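Local structure of Sn-glycerol-3-phosphate ABC transporter substrate-binding protein UspB (Mycobacterium tuberculosis, 4MFI) at residues D102-F106 against Q381-F387; V132-D138 against L375-T380. The protein serves as the substrate-binding subunit of an ABC transporter, with specificity for glycerophosphocholine, and so probably delivers this solute to the membrane permease. The contacts are given in a common frame with arbitrary orientation. Numbering follows the deposited sequence.

Contact 1: residues D102-F106 against Q381-F387; sequences DRWWF and QDYARVF
One carboxylate oxygen, Asp102 OD2, takes two donors from the same partner segment: Gln381 NE2 at 2.9 Å and Arg385 NH1 at 3.0 Å, the latter a salt bridge near the guanidinium plane. Arg385 NH1 also donates to Gln381 OE1 at 2.8 Å, so the three side chains form a closed triangle. Asp102 is in the p rotamer, and Arg385 is extended, t through chi3. Water 1 joins the other carboxylate oxygen, Asp102 OD1 (2.8 Å), to Arg385 NH2 (3.0 Å). Arg103 NE adds a long salt bridge to Asp102 OD1 (3.9 Å), besides pairing with Asp101, Asp79 and Asp392. The backbones come close where the loop enters helix 104-110 and helix 383-386 ends: Arg103 and Val386 CA atoms are 4.5 Å apart, with a CA-H...O contact of 3.4 Å from Arg103 CA to Val386 O. Beyond it, Phe106 (chi1 t) and Phe387 (chi1 m) make an offset stack, centroids 4.0 Å apart and planes at 17°. Trp105 adds its CZ2 at 3.6 Å from Phe387 CE1. A polar network beside an aromatic cluster thus joins the turn between strand 97-101 and helix 104-110 to short helix 383-386, in the two-domain periplasmic-binding-protein fold.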
loop_
_atom_site.group_PDB
_atom_site.type_symbol
_atom_site.label_atom_id
_atom_site.label_comp_id
_atom_site.label_asym_id
_atom_site.label_seq_id
_atom_site.Cartn_x
_atom_site.Cartn_y
_atom_site.Cartn_z
ATOM N N ASP A 102 6.870 -0.663 1.274
ATOM C CA ASP A 102 6.843 0.614 0.565
ATOM C C ASP A 102 7.796 1.680 1.107
ATOM O O ASP A 102 8.095 2.641 0.404
ATOM C CB ASP A 102 5.403 1.160 0.467
ATOM C CG ASP A 102 4.721 1.357 1.821
ATOM O OD1 ASP A 102 5.160 0.786 2.838
ATOM O OD2 ASP A 102 3.695 2.078 1.857
ATOM N N ARG A 103 8.276 1.501 2.337
ATOM C CA ARG A 103 9.182 2.458 2.967
ATOM C C ARG A 103 10.600 1.910 3.009
ATOM O O ARG A 103 11.572 2.635 2.810
ATOM C CB ARG A 103 8.721 2.768 4.395
ATOM C CG ARG A 103 7.281 3.252 4.491
ATOM C CD ARG A 103 6.694 2.996 5.872
ATOM N NE ARG A 103 6.907 1.606 6.278
ATOM C CZ ARG A 103 7.113 1.203 7.529
ATOM N NH1 ARG A 103 7.110 2.081 8.533
ATOM N NH2 ARG A 103 7.326 -0.086 7.775
ATOM N N TRP A 104 10.721 0.618 3.267
ATOM C CA TRP A 104 12.041 0.036 3.448
ATOM C C TRP A 104 12.826 -0.146 2.151
ATOM O O TRP A 104 14.055 -0.098 2.172
ATOM C CB TRP A 104 11.945 -1.294 4.188
ATOM C CG TRP A 104 11.765 -1.168 5.676
ATOM C CD1 TRP A 104 10.630 -1.431 6.399
ATOM C CD2 TRP A 104 12.755 -0.759 6.627
ATOM N NE1 TRP A 104 10.860 -1.209 7.740
ATOM C CE2 TRP A 104 12.157 -0.804 7.906
ATOM C CE3 TRP A 104 14.093 -0.368 6.523
ATOM C CZ2 TRP A 104 12.851 -0.470 9.066
ATOM C CZ3 TRP A 104 14.784 -0.039 7.675
ATOM C CH2 TRP A 104 14.159 -0.086 8.932
ATOM N N TRP A 105 12.150 -0.358 1.024
ATOM C CA TRP A 105 12.911 -0.629 -0.196
ATOM C C TRP A 105 13.837 0.539 -0.549
ATOM O O TRP A 105 14.997 0.317 -0.907
ATOM C CB TRP A 105 12.017 -1.050 -1.377
ATOM C CG TRP A 105 11.359 0.087 -2.111
ATOM C CD1 TRP A 105 10.065 0.504 -1.979
ATOM C CD2 TRP A 105 11.956 0.937 -3.104
ATOM N NE1 TRP A 105 9.823 1.561 -2.819
ATOM C CE2 TRP A 105 10.965 1.849 -3.522
ATOM C CE3 TRP A 105 13.232 1.016 -3.679
ATOM C CZ2 TRP A 105 11.208 2.835 -4.480
ATOM C CZ3 TRP A 105 13.477 1.998 -4.638
ATOM C CH2 TRP A 105 12.466 2.894 -5.028
ATOM N N PHE A 106 13.352 1.774 -0.409
ATOM C CA PHE A 106 14.177 2.924 -0.782
ATOM C C PHE A 106 15.323 3.106 0.202
ATOM O O PHE A 106 16.428 3.476 -0.193
ATOM C CB PHE A 106 13.360 4.212 -0.887
ATOM C CG PHE A 106 14.177 5.415 -1.289
ATOM C CD1 PHE A 106 14.478 5.650 -2.623
ATOM C CD2 PHE A 106 14.647 6.309 -0.334
ATOM C CE1 PHE A 106 15.232 6.755 -3.001
ATOM C CE2 PHE A 106 15.404 7.411 -0.706
ATOM C CZ PHE A 106 15.698 7.635 -2.040
ATOM N N GLN A 381 3.169 6.987 -4.199
ATOM C CA GLN A 381 3.083 7.741 -2.956
ATOM C C GLN A 381 4.033 8.933 -2.877
ATOM O O GLN A 381 5.063 8.973 -3.548
ATOM C CB GLN A 381 3.335 6.820 -1.769
ATOM C CG GLN A 381 2.305 5.722 -1.613
ATOM C CD GLN A 381 2.458 5.010 -0.296
ATOM O OE1 GLN A 381 2.227 5.604 0.766
ATOM N NE2 GLN A 381 2.884 3.745 -0.340
ATOM N N ASP A 382 3.678 9.898 -2.037
ATOM C CA ASP A 382 4.537 11.065 -1.824
ATOM C C ASP A 382 5.869 10.653 -1.203
ATOM O O ASP A 382 5.915 9.806 -0.307
ATOM C CB ASP A 382 3.843 12.081 -0.918
ATOM C CG ASP A 382 2.632 12.725 -1.557
ATOM O OD1 ASP A 382 2.477 12.699 -2.803
ATOM O OD2 ASP A 382 1.834 13.288 -0.782
ATOM N N TYR A 383 6.955 11.257 -1.683
ATOM C CA TYR A 383 8.294 10.924 -1.177
ATOM C C TYR A 383 8.370 11.142 0.334
ATOM O O TYR A 383 9.059 10.400 1.044
ATOM C CB TYR A 383 9.383 11.771 -1.846
ATOM C CG TYR A 383 9.701 11.487 -3.300
ATOM C CD1 TYR A 383 8.836 10.770 -4.133
ATOM C CD2 TYR A 383 10.872 11.983 -3.858
ATOM C CE1 TYR A 383 9.154 10.543 -5.473
ATOM C CE2 TYR A 383 11.193 11.769 -5.179
ATOM C CZ TYR A 383 10.340 11.054 -5.992
ATOM O OH TYR A 383 10.689 10.855 -7.316
ATOM N N ALA A 384 7.659 12.151 0.841
ATOM C CA ALA A 384 7.717 12.442 2.273
ATOM C C ALA A 384 7.193 11.289 3.137
ATOM O O ALA A 384 7.591 11.159 4.299
ATOM C CB ALA A 384 6.978 13.736 2.600
ATOM N N ARG A 385 6.314 10.458 2.578
ATOM C CA ARG A 385 5.831 9.285 3.306
ATOM C C ARG A 385 6.746 8.070 3.147
ATOM O O ARG A 385 7.050 7.383 4.127
ATOM C CB ARG A 385 4.383 8.916 2.925
ATOM C CG ARG A 385 3.858 7.779 3.799
ATOM C CD ARG A 385 2.398 7.353 3.526
ATOM N NE ARG A 385 2.101 6.313 4.510
ATOM C CZ ARG A 385 2.462 5.041 4.371
ATOM N NH1 ARG A 385 3.033 4.627 3.247
ATOM N NH2 ARG A 385 2.242 4.174 5.348
ATOM N N VAL A 386 7.190 7.800 1.925
ATOM C CA VAL A 386 7.877 6.530 1.651
ATOM C C VAL A 386 9.399 6.555 1.536
ATOM O O VAL A 386 10.032 5.510 1.690
ATOM C CB VAL A 386 7.301 5.815 0.396
ATOM C CG1 VAL A 386 5.881 5.303 0.673
ATOM C CG2 VAL A 386 7.361 6.726 -0.846
ATOM N N PHE A 387 9.982 7.720 1.256
ATOM C CA PHE A 387 11.441 7.826 1.076
ATOM C C PHE A 387 12.133 8.571 2.211
ATOM O O PHE A 387 13.350 8.496 2.359
ATOM C CB PHE A 387 11.785 8.555 -0.228
ATOM C CG PHE A 387 11.400 7.817 -1.492
ATOM C CD1 PHE A 387 10.950 6.498 -1.468
ATOM C CD2 PHE A 387 11.516 8.455 -2.718
ATOM C CE1 PHE A 387 10.612 5.835 -2.648
ATOM C CE2 PHE A 387 11.192 7.796 -3.897
ATOM C CZ PHE A 387 10.734 6.483 -3.858
HETATM O O HOH W 1 3.526 1.531 4.966
#

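Contact 2: residues V132-D138 against L375-T380; sequences VDSLLAD and LPHTRT
Ser134 and Thr378, both with chi1 in the p well, face each other in a short hydroxyl relay: Ser134 OG donates to Thr378 OG1 at 2.6 Å, and Thr378 OG1 donates in turn to Leu375 O at 2.7 Å. Water 2 makes a second route to that carbonyl, accepting from Ser134 N and donating to Leu375 O, both at 3.0 Å. Ser134 sits in the first turn of helix 133-137, with Val132 at its N-cap position. The facing segment leaves a 3-10 turn at 375-376 and is extended by Thr378-Thr380. Nearest CA pairs are Val132 with Pro376 (7.2 Å) and Asp138 with Thr380 (5.6 Å). Leu375 (m, t) packs its CB 4.1 Å from CG1 of Val132 (chi1 t) and its CD2 4.3 Å from CD1 of Leu135 (m, t). At the other end Thr380, chi1 p, lays its CG2 3.9 Å from Ala137 CB and 3.4 Å from Asp138 OD1, while Asp138 (chi1 m) directs its carboxylate to a salt bridge with Arg152 and a hydrogen bond with Thr304. This is helix-to-loop packing in the interior of a solute-binding protein, setting the segment after helix 366-374 against helix 133-137, which leads through strand 140-141 into strand 144-160.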
loop_
_atom_site.group_PDB
_atom_site.type_symbol
_atom_site.label_atom_id
_atom_site.label_comp_id
_atom_site.label_asym_id
_atom_site.label_seq_id
_atom_site.Cartn_x
_atom_site.Cartn_y
_atom_site.Cartn_z
ATOM N N VAL A 132 0.907 -3.904 -13.614
ATOM C CA VAL A 132 0.073 -2.738 -13.326
ATOM C C VAL A 132 1.001 -1.530 -13.210
ATOM O O VAL A 132 2.013 -1.587 -12.509
ATOM C CB VAL A 132 -0.736 -2.947 -12.028
ATOM C CG1 VAL A 132 -1.458 -1.669 -11.610
ATOM C CG2 VAL A 132 -1.734 -4.099 -12.206
ATOM N N ASP A 133 0.680 -0.456 -13.926
ATOM C CA ASP A 133 1.625 0.646 -14.099
ATOM C C ASP A 133 2.122 1.210 -12.779
ATOM O O ASP A 133 3.339 1.327 -12.569
ATOM C CB ASP A 133 1.021 1.779 -14.939
ATOM C CG ASP A 133 0.891 1.428 -16.410
ATOM O OD1 ASP A 133 1.474 0.414 -16.840
ATOM O OD2 ASP A 133 0.217 2.190 -17.145
ATOM N N SER A 134 1.196 1.547 -11.883
ATOM C CA SER A 134 1.585 2.171 -10.623
ATOM C C SER A 134 2.379 1.207 -9.758
ATOM O O SER A 134 3.303 1.621 -9.060
ATOM C CB SER A 134 0.367 2.697 -9.852
ATOM O OG SER A 134 -0.455 1.622 -9.433
ATOM N N LEU A 135 2.028 -0.077 -9.807
ATOM C CA LEU A 135 2.650 -1.053 -8.911
ATOM C C LEU A 135 4.120 -1.277 -9.247
ATOM O O LEU A 135 4.931 -1.515 -8.354
ATOM C CB LEU A 135 1.884 -2.378 -8.903
ATOM C CG LEU A 135 0.443 -2.309 -8.382
ATOM C CD1 LEU A 135 -0.185 -3.703 -8.365
ATOM C CD2 LEU A 135 0.381 -1.669 -7.000
ATOM N N LEU A 136 4.470 -1.211 -10.526
ATOM C CA LEU A 136 5.874 -1.289 -10.911
ATOM C C LEU A 136 6.583 0.057 -10.711
ATOM O O LEU A 136 7.742 0.097 -10.274
ATOM C CB LEU A 136 6.012 -1.772 -12.357
ATOM C CG LEU A 136 7.457 -1.968 -12.826
ATOM C CD1 LEU A 136 8.179 -2.984 -11.952
ATOM C CD2 LEU A 136 7.477 -2.404 -14.275
ATOM N N ALA A 137 5.883 1.150 -11.018
ATOM C CA ALA A 137 6.434 2.500 -10.844
ATOM C C ALA A 137 6.746 2.816 -9.384
ATOM O O ALA A 137 7.574 3.683 -9.096
ATOM C CB ALA A 137 5.483 3.543 -11.412
ATOM N N ASP A 138 6.078 2.119 -8.464
ATOM C CA ASP A 138 6.328 2.278 -7.030
ATOM C C ASP A 138 7.795 2.065 -6.664
ATOM O O ASP A 138 8.263 2.597 -5.650
ATOM C CB ASP A 138 5.506 1.270 -6.223
ATOM C CG ASP A 138 4.034 1.618 -6.150
ATOM O OD1 ASP A 138 3.672 2.819 -6.150
ATOM O OD2 ASP A 138 3.228 0.673 -6.067
ATOM N N LEU A 375 -7.229 -0.187 -9.732
ATOM C CA LEU A 375 -5.776 -0.197 -9.976
ATOM C C LEU A 375 -5.224 0.776 -11.046
ATOM O O LEU A 375 -4.173 1.391 -10.828
ATOM C CB LEU A 375 -5.268 -1.627 -10.223
ATOM C CG LEU A 375 -5.115 -2.458 -8.945
ATOM C CD1 LEU A 375 -4.740 -3.901 -9.252
ATOM C CD2 LEU A 375 -4.085 -1.836 -8.011
ATOM N N PRO A 376 -5.922 0.935 -12.192
ATOM C CA PRO A 376 -5.409 1.875 -13.198
ATOM C C PRO A 376 -5.555 3.331 -12.768
ATOM O O PRO A 376 -5.066 4.221 -13.466
ATOM C CB PRO A 376 -6.312 1.619 -14.414
ATOM C CG PRO A 376 -6.901 0.280 -14.182
ATOM C CD PRO A 376 -7.060 0.159 -12.712
ATOM N N HIS A 377 -6.214 3.560 -11.635
ATOM C CA HIS A 377 -6.524 4.905 -11.169
ATOM C C HIS A 377 -5.823 5.207 -9.860
ATOM O O HIS A 377 -6.306 5.960 -9.023
ATOM C CB HIS A 377 -8.034 5.050 -11.040
ATOM C CG HIS A 377 -8.762 4.679 -12.287
ATOM N ND1 HIS A 377 -8.704 5.443 -13.432
ATOM C CD2 HIS A 377 -9.532 3.608 -12.587
ATOM C CE1 HIS A 377 -9.428 4.871 -14.378
ATOM N NE2 HIS A 377 -9.939 3.755 -13.891
ATOM N N THR A 378 -4.659 4.605 -9.705
ATOM C CA THR A 378 -3.842 4.822 -8.520
ATOM C C THR A 378 -2.612 5.660 -8.862
ATOM O O THR A 378 -2.265 5.833 -10.033
ATOM C CB THR A 378 -3.420 3.489 -7.855
ATOM O OG1 THR A 378 -2.806 2.641 -8.830
ATOM C CG2 THR A 378 -4.628 2.775 -7.270
ATOM N N ARG A 379 -1.955 6.167 -7.822
ATOM C CA ARG A 379 -0.851 7.110 -7.952
ATOM C C ARG A 379 0.242 6.661 -6.988
ATOM O O ARG A 379 -0.059 6.192 -5.883
ATOM C CB ARG A 379 -1.367 8.523 -7.585
ATOM C CG ARG A 379 -0.321 9.634 -7.377
ATOM C CD ARG A 379 -0.995 11.016 -7.255
ATOM N NE ARG A 379 -0.070 12.041 -6.762
ATOM C CZ ARG A 379 -0.348 13.338 -6.665
ATOM N NH1 ARG A 379 -1.525 13.813 -7.061
ATOM N NH2 ARG A 379 0.566 14.173 -6.185
ATOM N N THR A 380 1.502 6.784 -7.401
ATOM C CA THR A 380 2.623 6.486 -6.503
ATOM C C THR A 380 2.648 7.458 -5.322
ATOM O O THR A 380 2.176 8.604 -5.415
ATOM C CB THR A 380 3.977 6.492 -7.235
ATOM O OG1 THR A 380 4.161 7.764 -7.861
ATOM C CG2 THR A 380 4.029 5.388 -8.306
HETATM O O HOH W 2 -1.755 1.756 -12.546
#

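From the N terminus, the chain runs through strand 97-101 into 102-106, the first half of contact 1, and a little later reaches 132-138, the first half of contact 2. It then passes through the long strand 144-160 and much of the remaining fold before helix 366-374 delivers it to 375-380. That segment closes the loop of contact 2, and the next residues, 381-387, close the larger loop of contact 1 around it. One continuous run between helix 366-374 and helix 391-405 therefore meets helix 133-137 and then the start of helix 104-110. The contact centres lie about 14 Å apart, and the two also touch directly, Trp105 CZ2 packing 3.2 Å from Asp138 O.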